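Glyoxylate-induced Protein (Pseudomonas aeruginosa, PDB 1SQ4) is of uncertain function but, as a double beta-barrel protein with two cupin domains, may act as a ureidoglycine aminohydrolase. Local coordinates at residues P205-Y217 with R259-R271. Sequence-based numbering, arbitrary orientation.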
# COMPACT_ATOMS: atom_id res chain seq x y z
N PRO A 205 10.11 -25.69 -0.10
CA PRO A 205 9.08 -24.95 -0.83
C PRO A 205 7.66 -25.16 -0.34
O PRO A 205 6.82 -24.28 -0.48
CB PRO A 205 9.28 -25.43 -2.27
CG PRO A 205 9.83 -26.80 -2.09
CD PRO A 205 10.83 -26.60 -1.00
N PHE A 206 7.37 -26.32 0.23
CA PHE A 206 6.03 -26.58 0.75
C PHE A 206 6.14 -27.15 2.16
O PHE A 206 6.30 -28.35 2.34
CB PHE A 206 5.27 -27.54 -0.16
CG PHE A 206 5.09 -27.04 -1.57
CD1 PHE A 206 6.11 -27.19 -2.51
CD2 PHE A 206 3.91 -26.42 -1.97
CE1 PHE A 206 5.96 -26.72 -3.82
CE2 PHE A 206 3.75 -25.94 -3.27
CZ PHE A 206 4.77 -26.10 -4.20
N ALA A 207 6.06 -26.27 3.15
CA ALA A 207 6.18 -26.70 4.54
C ALA A 207 4.85 -26.73 5.26
O ALA A 207 4.79 -26.96 6.48
CB ALA A 207 7.16 -25.81 5.27
N GLU A 208 3.77 -26.48 4.52
CA GLU A 208 2.44 -26.47 5.10
C GLU A 208 2.10 -27.90 5.52
O GLU A 208 2.28 -28.83 4.74
CB GLU A 208 1.42 -25.95 4.08
CG GLU A 208 0.01 -25.72 4.62
CD GLU A 208 -0.71 -24.54 3.95
OE1 GLU A 208 -0.80 -24.52 2.70
OE2 GLU A 208 -1.19 -23.63 4.68
N THR A 209 1.64 -28.07 6.75
CA THR A 209 1.28 -29.40 7.23
C THR A 209 -0.20 -29.45 7.56
O THR A 209 -0.73 -30.52 7.82
CB THR A 209 2.05 -29.79 8.49
OG1 THR A 209 1.95 -28.74 9.46
CG2 THR A 209 3.50 -30.05 8.17
N HIS A 210 -0.85 -28.30 7.55
CA HIS A 210 -2.28 -28.24 7.85
C HIS A 210 -2.87 -27.21 6.92
O HIS A 210 -2.21 -26.22 6.61
CB HIS A 210 -2.52 -27.81 9.29
CG HIS A 210 -3.91 -28.08 9.77
ND1 HIS A 210 -4.52 -29.29 9.61
CD2 HIS A 210 -4.78 -27.30 10.46
CE1 HIS A 210 -5.72 -29.26 10.18
NE2 HIS A 210 -5.89 -28.05 10.70
N VAL A 211 -4.10 -27.42 6.47
CA VAL A 211 -4.72 -26.50 5.54
C VAL A 211 -5.48 -25.40 6.27
O VAL A 211 -5.57 -24.27 5.80
CB VAL A 211 -5.66 -27.27 4.57
CG1 VAL A 211 -6.90 -27.73 5.30
CG2 VAL A 211 -6.02 -26.41 3.40
N MSE A 212 -6.03 -25.72 7.43
CA MSE A 212 -6.77 -24.75 8.21
C MSE A 212 -5.83 -24.02 9.16
O MSE A 212 -4.63 -24.27 9.15
CB MSE A 212 -7.90 -25.45 8.97
CG MSE A 212 -8.89 -26.16 8.04
SE MSE A 212 -9.91 -24.93 6.92
CE MSE A 212 -8.93 -25.10 5.27
N GLU A 213 -6.38 -23.12 9.97
CA GLU A 213 -5.56 -22.35 10.89
C GLU A 213 -4.89 -23.20 11.97
O GLU A 213 -5.44 -24.20 12.42
CB GLU A 213 -6.41 -21.26 11.55
CG GLU A 213 -7.72 -21.75 12.16
CD GLU A 213 -8.86 -21.84 11.15
OE1 GLU A 213 -9.19 -20.80 10.52
OE2 GLU A 213 -9.42 -22.94 10.97
N HIS A 214 -3.69 -22.79 12.35
CA HIS A 214 -2.96 -23.49 13.39
C HIS A 214 -1.78 -22.65 13.84
O HIS A 214 -1.34 -21.75 13.13
CB HIS A 214 -2.49 -24.86 12.92
CG HIS A 214 -1.63 -24.84 11.69
ND1 HIS A 214 -2.14 -24.55 10.45
CD2 HIS A 214 -0.32 -25.09 11.52
CE1 HIS A 214 -1.17 -24.63 9.55
NE2 HIS A 214 -0.05 -24.95 10.18
N GLY A 215 -1.29 -22.94 15.04
CA GLY A 215 -0.18 -22.18 15.58
C GLY A 215 1.13 -22.89 15.48
O GLY A 215 1.19 -24.12 15.41
N LEU A 216 2.20 -22.10 15.48
CA LEU A 216 3.57 -22.60 15.40
C LEU A 216 4.38 -21.88 16.46
O LEU A 216 4.33 -20.66 16.53
CB LEU A 216 4.17 -22.29 14.04
CG LEU A 216 3.92 -23.26 12.90
CD1 LEU A 216 2.52 -23.83 12.96
CD2 LEU A 216 4.15 -22.54 11.58
N TYR A 217 5.11 -22.62 17.28
CA TYR A 217 5.94 -22.01 18.31
C TYR A 217 7.36 -22.55 18.16
O TYR A 217 7.61 -23.73 18.41
CB TYR A 217 5.41 -22.32 19.72
CG TYR A 217 6.21 -21.66 20.82
CD1 TYR A 217 7.45 -22.16 21.19
CD2 TYR A 217 5.75 -20.50 21.45
CE1 TYR A 217 8.22 -21.52 22.16
CE2 TYR A 217 6.52 -19.86 22.42
CZ TYR A 217 7.75 -20.38 22.77
OH TYR A 217 8.51 -19.76 23.74
N ARG A 259 13.33 -26.26 14.95
CA ARG A 259 12.08 -26.98 15.14
C ARG A 259 11.02 -26.22 15.92
O ARG A 259 11.34 -25.37 16.74
CB ARG A 259 12.37 -28.35 15.77
CG ARG A 259 13.29 -28.35 17.00
CD ARG A 259 13.96 -29.71 17.26
NE ARG A 259 13.00 -30.82 17.37
CZ ARG A 259 12.80 -31.54 18.47
NH1 ARG A 259 13.48 -31.27 19.57
NH2 ARG A 259 11.91 -32.52 18.47
N TYR A 260 9.76 -26.51 15.66
CA TYR A 260 8.72 -25.82 16.38
C TYR A 260 7.55 -26.67 16.76
O TYR A 260 7.21 -27.63 16.08
CB TYR A 260 8.23 -24.62 15.58
CG TYR A 260 7.82 -24.92 14.16
CD1 TYR A 260 8.60 -24.49 13.09
CD2 TYR A 260 6.62 -25.59 13.88
CE1 TYR A 260 8.20 -24.70 11.77
CE2 TYR A 260 6.21 -25.80 12.56
CZ TYR A 260 7.01 -25.35 11.52
OH TYR A 260 6.62 -25.53 10.21
N LEU A 261 6.95 -26.30 17.88
CA LEU A 261 5.78 -26.99 18.39
C LEU A 261 4.60 -26.52 17.55
O LEU A 261 4.47 -25.33 17.26
CB LEU A 261 5.59 -26.58 19.85
CG LEU A 261 4.34 -27.07 20.56
CD1 LEU A 261 4.47 -28.54 20.89
CD2 LEU A 261 4.15 -26.25 21.83
N LEU A 262 3.75 -27.46 17.15
CA LEU A 262 2.59 -27.13 16.32
C LEU A 262 1.33 -27.80 16.84
O LEU A 262 1.34 -28.98 17.21
CB LEU A 262 2.86 -27.59 14.88
CG LEU A 262 1.74 -27.45 13.83
CD1 LEU A 262 2.36 -27.56 12.45
CD2 LEU A 262 0.67 -28.51 14.02
N TYR A 263 0.24 -27.05 16.84
CA TYR A 263 -1.05 -27.58 17.28
C TYR A 263 -2.14 -27.23 16.28
O TYR A 263 -2.18 -26.12 15.76
CB TYR A 263 -1.41 -27.06 18.68
CG TYR A 263 -1.31 -25.56 18.89
CD1 TYR A 263 -2.40 -24.72 18.67
CD2 TYR A 263 -0.12 -24.99 19.35
CE1 TYR A 263 -2.32 -23.34 18.93
CE2 TYR A 263 -0.02 -23.62 19.60
CZ TYR A 263 -1.12 -22.80 19.40
OH TYR A 263 -1.01 -21.45 19.68
N LYS A 264 -3.01 -28.21 16.01
CA LYS A 264 -4.12 -28.06 15.07
C LYS A 264 -5.27 -29.00 15.44
O LYS A 264 -5.06 -30.00 16.14
CB LYS A 264 -3.66 -28.40 13.65
CG LYS A 264 -2.82 -29.67 13.60
CD LYS A 264 -2.53 -30.14 12.20
CE LYS A 264 -1.70 -31.40 12.26
NZ LYS A 264 -1.57 -32.05 10.93
N ASP A 265 -6.47 -28.68 14.96
CA ASP A 265 -7.66 -29.48 15.21
C ASP A 265 -7.92 -30.32 13.96
O ASP A 265 -7.82 -29.83 12.84
CB ASP A 265 -8.86 -28.58 15.52
CG ASP A 265 -9.10 -27.53 14.45
OD1 ASP A 265 -8.24 -26.64 14.27
OD2 ASP A 265 -10.17 -27.59 13.79
N VAL A 266 -8.26 -31.60 14.17
CA VAL A 266 -8.48 -32.53 13.08
C VAL A 266 -9.50 -33.64 13.35
O VAL A 266 -10.11 -33.69 14.41
CB VAL A 266 -7.16 -33.22 12.71
CG1 VAL A 266 -6.19 -32.21 12.12
CG2 VAL A 266 -6.57 -33.86 13.95
N ASN A 267 -9.65 -34.52 12.37
CA ASN A 267 -10.56 -35.66 12.45
C ASN A 267 -11.98 -35.32 12.82
O ASN A 267 -12.67 -36.12 13.45
CB ASN A 267 -10.02 -36.70 13.43
CG ASN A 267 -8.61 -37.09 13.12
OD1 ASN A 267 -8.17 -36.99 11.98
ND2 ASN A 267 -7.90 -37.56 14.13
N ARG A 268 -12.44 -34.14 12.43
CA ARG A 268 -13.81 -33.75 12.74
C ARG A 268 -14.42 -32.94 11.61
O ARG A 268 -13.71 -32.47 10.73
CB ARG A 268 -13.81 -32.96 14.04
CG ARG A 268 -14.97 -33.30 14.95
CD ARG A 268 -14.57 -34.17 16.17
NE ARG A 268 -13.81 -35.36 15.82
CZ ARG A 268 -13.40 -36.28 16.69
NH1 ARG A 268 -12.70 -37.32 16.25
NH2 ARG A 268 -13.68 -36.17 17.98
N HIS A 269 -15.74 -32.81 11.60
CA HIS A 269 -16.42 -32.04 10.55
C HIS A 269 -16.12 -30.57 10.78
O HIS A 269 -15.77 -30.17 11.89
CB HIS A 269 -17.94 -32.22 10.61
CG HIS A 269 -18.46 -33.31 9.73
ND1 HIS A 269 -18.26 -33.34 8.37
CD2 HIS A 269 -19.20 -34.41 10.02
CE1 HIS A 269 -18.84 -34.42 7.86
NE2 HIS A 269 -19.42 -35.08 8.85
N MSE A 270 -16.29 -29.76 9.74
CA MSE A 270 -16.07 -28.31 9.84
C MSE A 270 -17.28 -27.65 10.49
O MSE A 270 -18.41 -27.92 10.11
CB MSE A 270 -15.84 -27.72 8.45
CG MSE A 270 -14.55 -28.16 7.79
SE MSE A 270 -12.95 -27.60 8.75
CE MSE A 270 -12.60 -29.24 9.70
N ARG A 271 -17.04 -26.78 11.48
CA ARG A 271 -18.14 -26.11 12.17
C ARG A 271 -18.96 -25.21 11.25
O ARG A 271 -18.42 -24.32 10.61
CB ARG A 271 -17.62 -25.29 13.36
CG ARG A 271 -16.30 -24.55 13.13
CD ARG A 271 -15.05 -25.40 13.46
NE ARG A 271 -14.69 -25.35 14.88
CZ ARG A 271 -13.52 -25.77 15.39
NH1 ARG A 271 -13.30 -25.68 16.70
NH2 ARG A 271 -12.58 -26.28 14.61
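Lys264 and His210 show how the aliphatic part of a lysine can roof an imidazole at the end of a strand pair. CG of Lys264 sits between its own backbone N and carbonyl carbon (chi1 45°), and the chain beyond it is extended, so the methylenes run across the ring. Lys264 CB lies 3.6 Å from His210 CD2; Lys264 CD, two carbons on, makes a CH-pi contact over the ring face, 3.6 Å from the centroid of the His210 ring; the terminal Lys264 NZ ends near Thr209 O, at 3.6 Å. Met212 N lies above the opposite face of the same imidazole, toward the rim, while Val266 CG1 approaches obliquely near CE1. His210 CB packs against the ring of His214, whose ND1 donates to Met212 O over 2.8 Å; that oxygen lies close to the plane of the His214 ring, which fixes its rotation. Glu213 reaches Arg59 of the second subunit in a salt bridge.

Further along, the backbones pair antiparallel. The bonds between Gly215 and Tyr263 are long and weak in both directions, and Gly215 CA lies over the Tyr263 ring; at Tyr217 and Leu261 they tighten, with Tyr217 N to Leu261 O at 2.8 Å. Between these pairs, Leu216 and Leu262 project from the same face, their CD1 atoms in contact, and Leu216 CG reaches 3.4 Å from Tyr260 CE2.

The two strands are neighbours in a cupin barrel sheet: strand 239-244 flanks 212-220, and strand 191-198 flanks 258-265. Leu261 and Tyr263 pack on strand 136-144 of the N-terminal cupin barrel, joining the two barrels.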